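Local coordinates for WYL1 (Ruminococcus sp., PDB 6OAW), which is a WYL-domain accessory protein that modulates the Type VI-D CRISPR-Cas system and probably acts on its RNA-targeting effector, at residues B[299-304]-B[326-331]; B[7-12]-B[162-167]; B[33-38]-B[171-176]; B[71-76]-B[94-99]. All blocks are in the same frame, centred on the assembly; numbering follows the deposited sequence.

Contact 1 (B[299-304]-B[326-331]); sequences DPRFGS and LYQRPI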
# COMPACT_ATOMS: atom_id res chain seq x y z
N ASP B 299 9.78 10.80 -15.59
CA ASP B 299 9.15 11.71 -14.59
C ASP B 299 7.88 12.34 -15.15
O ASP B 299 7.88 13.42 -15.72
CB ASP B 299 10.15 12.74 -14.05
CG ASP B 299 9.63 13.36 -12.77
OD1 ASP B 299 8.38 13.41 -12.59
OD2 ASP B 299 10.45 13.71 -11.91
N PRO B 300 6.71 11.69 -15.03
CA PRO B 300 5.50 12.22 -15.64
C PRO B 300 4.82 13.34 -14.85
O PRO B 300 3.88 13.87 -15.38
CB PRO B 300 4.54 11.02 -15.67
CG PRO B 300 5.00 10.19 -14.48
CD PRO B 300 6.50 10.37 -14.42
N ARG B 301 5.28 13.63 -13.62
CA ARG B 301 4.73 14.79 -12.87
C ARG B 301 5.54 16.04 -13.17
O ARG B 301 4.93 17.06 -13.42
CB ARG B 301 4.72 14.60 -11.36
CG ARG B 301 3.82 15.63 -10.69
CD ARG B 301 3.73 15.54 -9.17
NE ARG B 301 3.07 16.73 -8.62
CZ ARG B 301 2.93 17.00 -7.32
NH1 ARG B 301 3.44 16.18 -6.41
NH2 ARG B 301 2.29 18.09 -6.94
N PHE B 302 6.85 15.98 -13.03
CA PHE B 302 7.74 17.18 -13.05
C PHE B 302 8.48 17.31 -14.38
O PHE B 302 8.94 18.38 -14.67
CB PHE B 302 8.72 17.17 -11.87
CG PHE B 302 8.03 17.23 -10.54
CD1 PHE B 302 7.19 18.28 -10.22
CD2 PHE B 302 8.19 16.21 -9.62
CE1 PHE B 302 6.53 18.32 -9.01
CE2 PHE B 302 7.54 16.25 -8.39
CZ PHE B 302 6.71 17.31 -8.09
N GLY B 303 8.57 16.27 -15.19
CA GLY B 303 9.20 16.37 -16.52
C GLY B 303 8.60 17.48 -17.38
O GLY B 303 9.39 18.08 -18.15
N SER B 304 7.30 17.77 -17.21
CA SER B 304 6.49 18.76 -17.97
C SER B 304 6.93 20.21 -17.72
O SER B 304 6.72 21.05 -18.63
CB SER B 304 5.02 18.60 -17.64
OG SER B 304 4.23 18.92 -18.78
N LEU B 326 14.19 9.75 -0.76
CA LEU B 326 14.19 9.53 -2.22
C LEU B 326 12.95 10.16 -2.83
O LEU B 326 12.99 10.50 -4.03
CB LEU B 326 14.23 8.02 -2.48
CG LEU B 326 15.51 7.35 -2.01
CD1 LEU B 326 15.59 5.92 -2.52
CD2 LEU B 326 16.76 8.09 -2.46
N TYR B 327 11.87 10.30 -2.07
CA TYR B 327 10.55 10.76 -2.59
C TYR B 327 10.72 12.08 -3.33
O TYR B 327 11.02 13.07 -2.68
CB TYR B 327 9.52 10.93 -1.48
CG TYR B 327 8.16 11.36 -1.97
CD1 TYR B 327 7.44 10.53 -2.81
CD2 TYR B 327 7.61 12.58 -1.62
CE1 TYR B 327 6.18 10.90 -3.26
CE2 TYR B 327 6.37 12.98 -2.10
CZ TYR B 327 5.65 12.13 -2.90
OH TYR B 327 4.42 12.51 -3.35
N GLN B 328 10.47 12.10 -4.65
CA GLN B 328 10.46 13.37 -5.46
C GLN B 328 11.80 14.11 -5.31
O GLN B 328 11.82 15.34 -5.41
CB GLN B 328 9.23 14.22 -5.10
CG GLN B 328 7.94 13.61 -5.69
CD GLN B 328 6.68 14.42 -5.45
OE1 GLN B 328 6.66 15.38 -4.64
NE2 GLN B 328 5.66 14.02 -6.21
N ARG B 329 12.88 13.39 -5.05
CA ARG B 329 14.19 14.01 -4.75
C ARG B 329 14.74 14.61 -6.04
O ARG B 329 14.79 13.94 -7.05
CB ARG B 329 15.20 12.99 -4.22
CG ARG B 329 16.53 13.63 -3.85
CD ARG B 329 17.47 12.63 -3.22
NE ARG B 329 17.87 11.61 -4.18
CZ ARG B 329 18.69 10.59 -3.91
NH1 ARG B 329 19.19 10.44 -2.69
NH2 ARG B 329 19.00 9.74 -4.86
N PRO B 330 15.18 15.88 -6.05
CA PRO B 330 15.66 16.51 -7.28
C PRO B 330 17.11 16.10 -7.64
O PRO B 330 17.76 15.44 -6.84
CB PRO B 330 15.51 18.00 -6.94
CG PRO B 330 15.78 18.06 -5.46
CD PRO B 330 15.16 16.80 -4.89
N ILE B 331 17.59 16.49 -8.83
CA ILE B 331 18.96 16.13 -9.28
C ILE B 331 19.85 17.37 -9.43
O ILE B 331 19.33 18.47 -9.74
CB ILE B 331 18.94 15.31 -10.58
CG1 ILE B 331 18.31 16.06 -11.75
CG2 ILE B 331 18.26 13.96 -10.37
CD1 ILE B 331 18.60 15.39 -13.10

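Contact 2 (B[7-12]-B[162-167]); sequences STFLPK and RRFLKA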
# COMPACT_ATOMS: atom_id res chain seq x y z
N SER B 7 -28.12 -21.60 -11.87
CA SER B 7 -26.78 -21.37 -12.47
C SER B 7 -26.27 -19.95 -12.21
O SER B 7 -25.04 -19.78 -12.15
CB SER B 7 -26.81 -21.69 -13.94
OG SER B 7 -27.86 -20.99 -14.59
N THR B 8 -27.15 -18.96 -12.02
CA THR B 8 -26.76 -17.51 -11.97
C THR B 8 -27.11 -16.87 -10.62
O THR B 8 -28.02 -17.36 -9.92
CB THR B 8 -27.38 -16.75 -13.14
OG1 THR B 8 -28.79 -16.72 -12.97
CG2 THR B 8 -27.05 -17.35 -14.48
N PHE B 9 -26.38 -15.80 -10.27
CA PHE B 9 -26.56 -15.04 -9.00
C PHE B 9 -28.00 -14.60 -8.85
O PHE B 9 -28.54 -14.66 -7.73
CB PHE B 9 -25.64 -13.82 -8.98
CG PHE B 9 -24.19 -14.18 -8.79
CD1 PHE B 9 -23.76 -14.73 -7.59
CD2 PHE B 9 -23.26 -13.96 -9.80
CE1 PHE B 9 -22.43 -15.04 -7.39
CE2 PHE B 9 -21.93 -14.29 -9.60
CZ PHE B 9 -21.52 -14.81 -8.39
N LEU B 10 -28.59 -14.13 -9.95
CA LEU B 10 -29.97 -13.59 -10.02
C LEU B 10 -30.67 -14.26 -11.19
O LEU B 10 -30.04 -14.55 -12.21
CB LEU B 10 -29.91 -12.07 -10.20
CG LEU B 10 -29.31 -11.28 -9.04
CD1 LEU B 10 -29.18 -9.81 -9.41
CD2 LEU B 10 -30.15 -11.44 -7.78
N PRO B 11 -31.99 -14.53 -11.08
CA PRO B 11 -32.74 -15.18 -12.15
C PRO B 11 -32.89 -14.20 -13.32
O PRO B 11 -32.91 -12.99 -13.08
CB PRO B 11 -34.07 -15.56 -11.49
CG PRO B 11 -34.25 -14.55 -10.38
CD PRO B 11 -32.85 -14.16 -9.94
N LYS B 12 -32.97 -14.72 -14.54
CA LYS B 12 -33.23 -13.90 -15.76
C LYS B 12 -34.59 -13.25 -15.53
O LYS B 12 -35.50 -13.96 -15.03
CB LYS B 12 -33.18 -14.76 -17.03
CG LYS B 12 -32.02 -15.74 -17.16
N ARG B 162 -24.25 -11.52 -2.44
CA ARG B 162 -23.71 -10.80 -1.25
C ARG B 162 -22.19 -11.06 -1.14
O ARG B 162 -21.41 -10.09 -1.03
CB ARG B 162 -24.49 -11.23 0.01
CG ARG B 162 -24.10 -10.48 1.29
CD ARG B 162 -25.25 -10.23 2.27
N ARG B 163 -21.81 -12.34 -1.23
CA ARG B 163 -20.41 -12.82 -1.08
C ARG B 163 -19.58 -12.25 -2.25
O ARG B 163 -18.47 -11.73 -1.98
CB ARG B 163 -20.41 -14.36 -1.04
N PHE B 164 -20.08 -12.36 -3.48
CA PHE B 164 -19.36 -11.93 -4.71
C PHE B 164 -19.07 -10.41 -4.61
O PHE B 164 -17.90 -10.00 -4.76
CB PHE B 164 -20.17 -12.30 -5.95
CG PHE B 164 -19.66 -11.79 -7.27
CD1 PHE B 164 -18.32 -11.66 -7.53
CD2 PHE B 164 -20.54 -11.50 -8.29
CE1 PHE B 164 -17.86 -11.21 -8.76
CE2 PHE B 164 -20.09 -11.05 -9.52
CZ PHE B 164 -18.75 -10.89 -9.75
N LEU B 165 -20.11 -9.62 -4.35
CA LEU B 165 -19.97 -8.14 -4.35
C LEU B 165 -19.08 -7.71 -3.18
O LEU B 165 -18.29 -6.78 -3.37
CB LEU B 165 -21.36 -7.50 -4.29
CG LEU B 165 -22.25 -7.72 -5.51
CD1 LEU B 165 -23.57 -7.02 -5.32
CD2 LEU B 165 -21.60 -7.24 -6.79
N LYS B 166 -19.18 -8.35 -2.02
CA LYS B 166 -18.31 -7.99 -0.87
C LYS B 166 -16.85 -8.20 -1.29
O LYS B 166 -15.98 -7.34 -0.97
CB LYS B 166 -18.65 -8.83 0.36
CG LYS B 166 -17.66 -8.67 1.50
CD LYS B 166 -18.00 -9.51 2.74
CE LYS B 166 -17.05 -9.25 3.90
NZ LYS B 166 -17.02 -7.83 4.34
N ALA B 167 -16.58 -9.30 -1.99
CA ALA B 167 -15.23 -9.67 -2.45
C ALA B 167 -14.74 -8.63 -3.46
O ALA B 167 -13.60 -8.22 -3.37
CB ALA B 167 -15.25 -11.06 -3.03

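Contact 3 (B[33-38]-B[171-176]); sequences YSVIIK and DYALLS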
# COMPACT_ATOMS: atom_id res chain seq x y z
N TYR B 33 -14.96 0.44 3.23
CA TYR B 33 -15.98 1.50 3.12
C TYR B 33 -15.30 2.87 3.04
O TYR B 33 -15.70 3.69 2.24
CB TYR B 33 -16.94 1.48 4.31
CG TYR B 33 -18.01 2.55 4.27
CD1 TYR B 33 -19.06 2.49 3.37
CD2 TYR B 33 -17.95 3.63 5.13
CE1 TYR B 33 -20.05 3.44 3.36
CE2 TYR B 33 -18.94 4.59 5.14
CZ TYR B 33 -20.00 4.50 4.25
OH TYR B 33 -20.98 5.45 4.23
N SER B 34 -14.35 3.12 3.93
CA SER B 34 -13.71 4.45 4.06
C SER B 34 -12.82 4.71 2.83
O SER B 34 -12.77 5.86 2.38
CB SER B 34 -12.96 4.53 5.35
OG SER B 34 -11.80 3.77 5.22
N VAL B 35 -12.18 3.69 2.25
CA VAL B 35 -11.46 3.85 0.94
C VAL B 35 -12.45 4.25 -0.16
O VAL B 35 -12.16 5.20 -0.92
CB VAL B 35 -10.65 2.61 0.55
CG1 VAL B 35 -10.09 2.74 -0.87
CG2 VAL B 35 -9.51 2.36 1.53
N ILE B 36 -13.60 3.61 -0.24
CA ILE B 36 -14.62 3.88 -1.31
C ILE B 36 -15.22 5.29 -1.15
O ILE B 36 -15.29 5.98 -2.15
CB ILE B 36 -15.67 2.77 -1.31
CG1 ILE B 36 -15.05 1.46 -1.81
CG2 ILE B 36 -16.90 3.14 -2.11
CD1 ILE B 36 -15.87 0.25 -1.46
N ILE B 37 -15.62 5.70 0.05
CA ILE B 37 -16.07 7.08 0.43
C ILE B 37 -15.03 8.12 -0.02
O ILE B 37 -15.42 9.09 -0.70
CB ILE B 37 -16.39 7.13 1.94
CG1 ILE B 37 -17.78 6.57 2.21
CG2 ILE B 37 -16.25 8.52 2.54
CD1 ILE B 37 -18.89 7.44 1.67
N LYS B 38 -13.77 7.96 0.37
CA LYS B 38 -12.66 8.87 -0.03
C LYS B 38 -12.62 8.92 -1.56
O LYS B 38 -12.70 10.04 -2.12
CB LYS B 38 -11.31 8.46 0.57
CG LYS B 38 -11.19 8.54 2.09
N ASP B 171 -11.64 -6.15 -2.38
CA ASP B 171 -10.42 -6.22 -3.23
C ASP B 171 -10.13 -4.84 -3.83
O ASP B 171 -8.97 -4.43 -3.83
CB ASP B 171 -10.54 -7.23 -4.36
CG ASP B 171 -10.25 -8.65 -3.97
OD1 ASP B 171 -9.96 -8.88 -2.78
OD2 ASP B 171 -10.37 -9.51 -4.86
N TYR B 172 -11.14 -4.15 -4.34
CA TYR B 172 -11.00 -2.76 -4.84
C TYR B 172 -10.22 -1.94 -3.81
O TYR B 172 -9.16 -1.38 -4.15
CB TYR B 172 -12.37 -2.13 -5.11
CG TYR B 172 -12.25 -0.67 -5.44
CD1 TYR B 172 -11.85 -0.24 -6.69
CD2 TYR B 172 -12.46 0.28 -4.45
CE1 TYR B 172 -11.73 1.10 -6.99
CE2 TYR B 172 -12.35 1.63 -4.72
CZ TYR B 172 -11.98 2.04 -5.99
OH TYR B 172 -11.89 3.39 -6.20
N ALA B 173 -10.67 -1.96 -2.56
CA ALA B 173 -10.14 -1.14 -1.44
C ALA B 173 -8.68 -1.44 -1.13
O ALA B 173 -8.09 -0.58 -0.45
CB ALA B 173 -10.97 -1.36 -0.20
N LEU B 174 -8.14 -2.59 -1.55
CA LEU B 174 -6.74 -3.00 -1.24
C LEU B 174 -5.78 -2.54 -2.34
O LEU B 174 -4.55 -2.58 -2.14
CB LEU B 174 -6.67 -4.53 -1.05
CG LEU B 174 -7.37 -5.06 0.22
CD1 LEU B 174 -7.35 -6.59 0.27
CD2 LEU B 174 -6.79 -4.47 1.50
N LEU B 175 -6.30 -2.17 -3.50
CA LEU B 175 -5.46 -1.75 -4.65
C LEU B 175 -4.73 -0.46 -4.30
O LEU B 175 -5.26 0.34 -3.48
CB LEU B 175 -6.35 -1.52 -5.87
CG LEU B 175 -7.02 -2.76 -6.44
CD1 LEU B 175 -8.00 -2.37 -7.53
CD2 LEU B 175 -5.96 -3.73 -6.97
N SER B 176 -3.61 -0.21 -4.97
CA SER B 176 -2.88 1.09 -4.87
C SER B 176 -3.77 2.23 -5.38
O SER B 176 -4.72 1.96 -6.16
CB SER B 176 -1.59 1.01 -5.64
OG SER B 176 -1.85 1.07 -7.03

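Contact 4 (B[71-76]-B[94-99]); sequences LKYKSD and QIEEID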
# COMPACT_ATOMS: atom_id res chain seq x y z
N LEU B 71 -13.66 -10.26 -18.24
CA LEU B 71 -14.45 -10.93 -19.31
C LEU B 71 -13.64 -10.94 -20.61
O LEU B 71 -13.72 -11.93 -21.34
CB LEU B 71 -15.78 -10.20 -19.50
CG LEU B 71 -16.67 -10.73 -20.63
CD1 LEU B 71 -17.22 -12.11 -20.27
CD2 LEU B 71 -17.78 -9.76 -20.97
N LYS B 72 -12.90 -9.88 -20.90
CA LYS B 72 -12.25 -9.68 -22.22
C LYS B 72 -10.75 -9.98 -22.12
O LYS B 72 -10.03 -9.63 -23.05
CB LYS B 72 -12.54 -8.25 -22.70
CG LYS B 72 -14.01 -7.94 -22.92
CD LYS B 72 -14.52 -8.55 -24.19
CE LYS B 72 -15.95 -8.14 -24.51
NZ LYS B 72 -16.55 -9.06 -25.50
N TYR B 73 -10.30 -10.63 -21.04
CA TYR B 73 -8.87 -10.89 -20.78
C TYR B 73 -8.20 -11.59 -21.96
O TYR B 73 -7.07 -11.23 -22.32
CB TYR B 73 -8.68 -11.71 -19.50
CG TYR B 73 -7.26 -12.12 -19.20
CD1 TYR B 73 -6.34 -11.19 -18.76
CD2 TYR B 73 -6.85 -13.43 -19.32
CE1 TYR B 73 -5.05 -11.57 -18.45
CE2 TYR B 73 -5.55 -13.83 -19.02
CZ TYR B 73 -4.65 -12.89 -18.56
OH TYR B 73 -3.38 -13.24 -18.25
N LYS B 74 -8.87 -12.56 -22.58
CA LYS B 74 -8.30 -13.33 -23.73
C LYS B 74 -9.08 -12.98 -25.01
O LYS B 74 -9.09 -13.79 -25.96
CB LYS B 74 -8.33 -14.84 -23.43
CG LYS B 74 -7.06 -15.60 -23.78
CD LYS B 74 -5.78 -15.07 -23.13
CE LYS B 74 -4.57 -15.99 -23.27
NZ LYS B 74 -3.49 -15.63 -22.33
N SER B 75 -9.73 -11.83 -25.05
CA SER B 75 -10.50 -11.35 -26.21
C SER B 75 -9.53 -10.90 -27.32
O SER B 75 -8.37 -10.55 -27.02
CB SER B 75 -11.45 -10.26 -25.77
OG SER B 75 -11.69 -9.34 -26.80
N ASP B 76 -10.01 -10.91 -28.56
CA ASP B 76 -9.29 -10.41 -29.76
C ASP B 76 -8.94 -8.94 -29.57
O ASP B 76 -7.93 -8.50 -30.15
CB ASP B 76 -10.11 -10.61 -31.04
CG ASP B 76 -9.92 -12.00 -31.65
OD1 ASP B 76 -9.44 -12.89 -30.93
OD2 ASP B 76 -10.22 -12.15 -32.85
N GLN B 94 -8.61 -15.57 -14.33
CA GLN B 94 -7.68 -16.45 -13.57
C GLN B 94 -7.76 -17.85 -14.18
O GLN B 94 -6.73 -18.50 -14.20
CB GLN B 94 -7.97 -16.47 -12.07
CG GLN B 94 -7.84 -15.10 -11.46
CD GLN B 94 -7.97 -15.13 -9.97
OE1 GLN B 94 -7.15 -15.72 -9.29
NE2 GLN B 94 -8.98 -14.41 -9.47
N ILE B 95 -8.91 -18.24 -14.73
CA ILE B 95 -9.06 -19.52 -15.47
C ILE B 95 -8.33 -19.39 -16.81
O ILE B 95 -7.54 -20.27 -17.12
CB ILE B 95 -10.53 -19.91 -15.64
CG1 ILE B 95 -11.20 -20.06 -14.27
CG2 ILE B 95 -10.68 -21.16 -16.50
CD1 ILE B 95 -10.54 -21.04 -13.33
N GLU B 96 -8.54 -18.30 -17.54
CA GLU B 96 -7.94 -18.09 -18.89
C GLU B 96 -6.42 -17.92 -18.80
O GLU B 96 -5.75 -18.22 -19.79
CB GLU B 96 -8.65 -16.93 -19.57
CG GLU B 96 -10.04 -17.37 -20.04
CD GLU B 96 -10.98 -16.27 -20.47
OE1 GLU B 96 -10.63 -15.08 -20.27
OE2 GLU B 96 -12.06 -16.62 -20.98
N GLU B 97 -5.88 -17.51 -17.66
CA GLU B 97 -4.43 -17.33 -17.44
C GLU B 97 -3.74 -18.70 -17.37
O GLU B 97 -2.55 -18.76 -17.58
CB GLU B 97 -4.21 -16.55 -16.14
CG GLU B 97 -2.76 -16.25 -15.84
CD GLU B 97 -2.57 -15.46 -14.56
OE1 GLU B 97 -3.08 -15.89 -13.51
OE2 GLU B 97 -1.91 -14.42 -14.61
N ILE B 98 -4.45 -19.78 -17.05
CA ILE B 98 -3.83 -21.13 -16.94
C ILE B 98 -3.07 -21.44 -18.24
O ILE B 98 -3.62 -21.30 -19.34
CB ILE B 98 -4.89 -22.18 -16.61
CG1 ILE B 98 -5.53 -21.90 -15.25
CG2 ILE B 98 -4.28 -23.59 -16.69
CD1 ILE B 98 -6.75 -22.78 -14.98
N ASP B 99 -1.81 -21.85 -18.12
CA ASP B 99 -0.94 -22.25 -19.25
C ASP B 99 -1.76 -22.98 -20.33
O ASP B 99 -2.23 -24.14 -20.14
CB ASP B 99 0.23 -23.05 -18.68
CG ASP B 99 1.14 -23.65 -19.73
OD1 ASP B 99 0.95 -23.30 -20.91
OD2 ASP B 99 1.96 -24.54 -19.34

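Contact 1 (B[299-304]-B[326-331])
Q328 reaches across to F302 and R301, and its side chain carries nearly all of this contact. From CB, which points toward the 299-304 loop, the chain leaves with CG beside the backbone N (chi1 -74°) and then runs straight. Q328 CG lies over the centre of the Y327 ring, 3.8 Å above its plane, and at the same time meets the edge of the F302 ring in its plane. One atom further out, Q328 CD comes to 3.6 Å from F302 CE2, with the amide standing steeply to the ring, planes 76° apart. At the tip the amide approaches the edge of the R301 guanidinium; R301 NH1 is 3.1 Å from the atom modelled as Q328 NE2, but the amide is probably turned over, so the nature of this approach remains open. R301 itself is extended and lays its CD over a face of F302, toward its rim and 3.6 Å above the ring plane, so one phenylalanine takes the arginine on a face and the glutamine at its edge. Within the loop D299 OD1 accepts from F302 N at 3.0 Å. P300 and R301 lean on Y238 of the antiparallel sheet, and Y327 stacks on Y327 of the second subunit. Structurally this is an Asx motif just after helix 287-298, facing a type II beta turn from L326 to R329.

Contact 2 (B[7-12]-B[162-167])
F9 and F164 make the whole of this contact, a buried aromatic pair between the N-terminal loop and helix 161-172. The rings are nearly parallel, 12° between planes, but offset to a centroid separation of 4.8 Å, so little of one lies over the other. F164 CD2 sits over one face of F9, 3.4 Å from F9 CE2. The CB of F164 joins in as well, 3.8 Å from F9 CZ. With its CG anti to the backbone N (chi1 173°), F164 sends the ring out from the helix to this meeting point. The pair belongs to an aromatic cluster, since F164 also meets Y157 and takes F90 edge-to-face, while E153 of helix 151-156 touches both phenylalanines; in this way the N-terminal segment is packed onto the helical part of the fold. Exchanging F9 for an alanine would probably leave F164 CD2 and CB without their partner and open a gap beside that ring. Polar bonds act within the loop rather than across the contact: T8 OG1 donates to L10 O at 2.6 Å, coming from above the carbonyl plane, and P11 O accepts from Y142 OH.

Contact 3 (B[33-38]-B[171-176])
V35 and I36 on helix 30-44 pack against Y172 and A173, near the C-terminal end of helix 161-172, ahead of helix 177-184. The backbones come close, the CA atoms of V35 and A173 being 5.7 Å apart, because the alanine offers only a methyl group. V35 CB meets A173 CB at 4.1 Å. With CG1 anti to the backbone N (chi1 172°) and CG2 beside it, the valine turns both branches to the turn backbone: V35 CG2 is 3.8 Å from A173 O, and V35 CG1 lies 3.9 Å from A173 CA. Next to it, I36 uses its CG1 methylene, set 3.9 Å from Y172 CD2, and its chain crosses the tyrosine at a slant. The phenol beyond is fixed by a polar partner, for Y172 OH is hydrogen-bonded to D39 one turn further along helix 30-44, so the same side chain meets that helix through CD2 and CE2 and through its hydroxyl. R180 touches V35 and Y172, and M55 of helix 55-71 touches I36. In the turn, L175 N bonds to Y172 O at 3.0 Å, and S176 follows as N-cap of helix 177-184 with its own N held by E179, consistent with a capping box. What results is apolar helix packing against a type I beta turn that joins two successive helices.

Contact 4 (B[71-76]-B[94-99])
Y73 lies alongside E96 and across E97, and these two orientations define the contact. Against E96 the tyrosine is nearly coplanar: ring and carboxylate planes differ by only 13°, the two side chains run antiparallel past one another, and E96 CB meets the ring at its edge, 3.9 Å from Y73 CD2. Against E97 the geometry changes to a steep one, with ring and carboxylate planes 88° apart; here the tip of the tyrosine does the touching, Y73 OH standing 3.9 Å from E97 CG. Between the two, Y73 CE2 lies 3.9 Å from E97 N. The ring reaches the two glutamates because its CG is anti to the backbone N (chi1 176°), which carries it out of the K72-S75 type I turn. A glycine in place of Y73 would probably open a gap along E96 and E97 and leave both acidic chains freer to turn. K74 comes to E96 with its backbone, K74 N lying 3.8 Å from E96 OE1, and also with its CB. L86 and W93 also touch Y73, and E97 packs on K117 of the second subunit. No hydrogen bond or salt bridge spans the segments; E96 OE1 is buried here without a partner in the model, while E96 OE2 lies close to E92 OE1, a combination that may raise the proton affinity of the E96 carboxylate.

Contacts 2 and 3 share helix 161-172: contact 2 uses its first half, contact 3 its C-terminal end, with centres 21 Å apart. The two cross along the chain, and the one helix meets both the N-terminal loop and helix 30-44. Contact 4 is nested inside the loops closed by both, and its nearest atoms come within about 9 Å of contact 2 and about 7 Å of contact 3 without touching. Contact 1 follows all three in sequence. Its centre is 45 Å from that of contact 2, across the centre of the chain, and 27 Å from that of contact 3. Contacts 1, 3 and 4 each have residues near the second subunit.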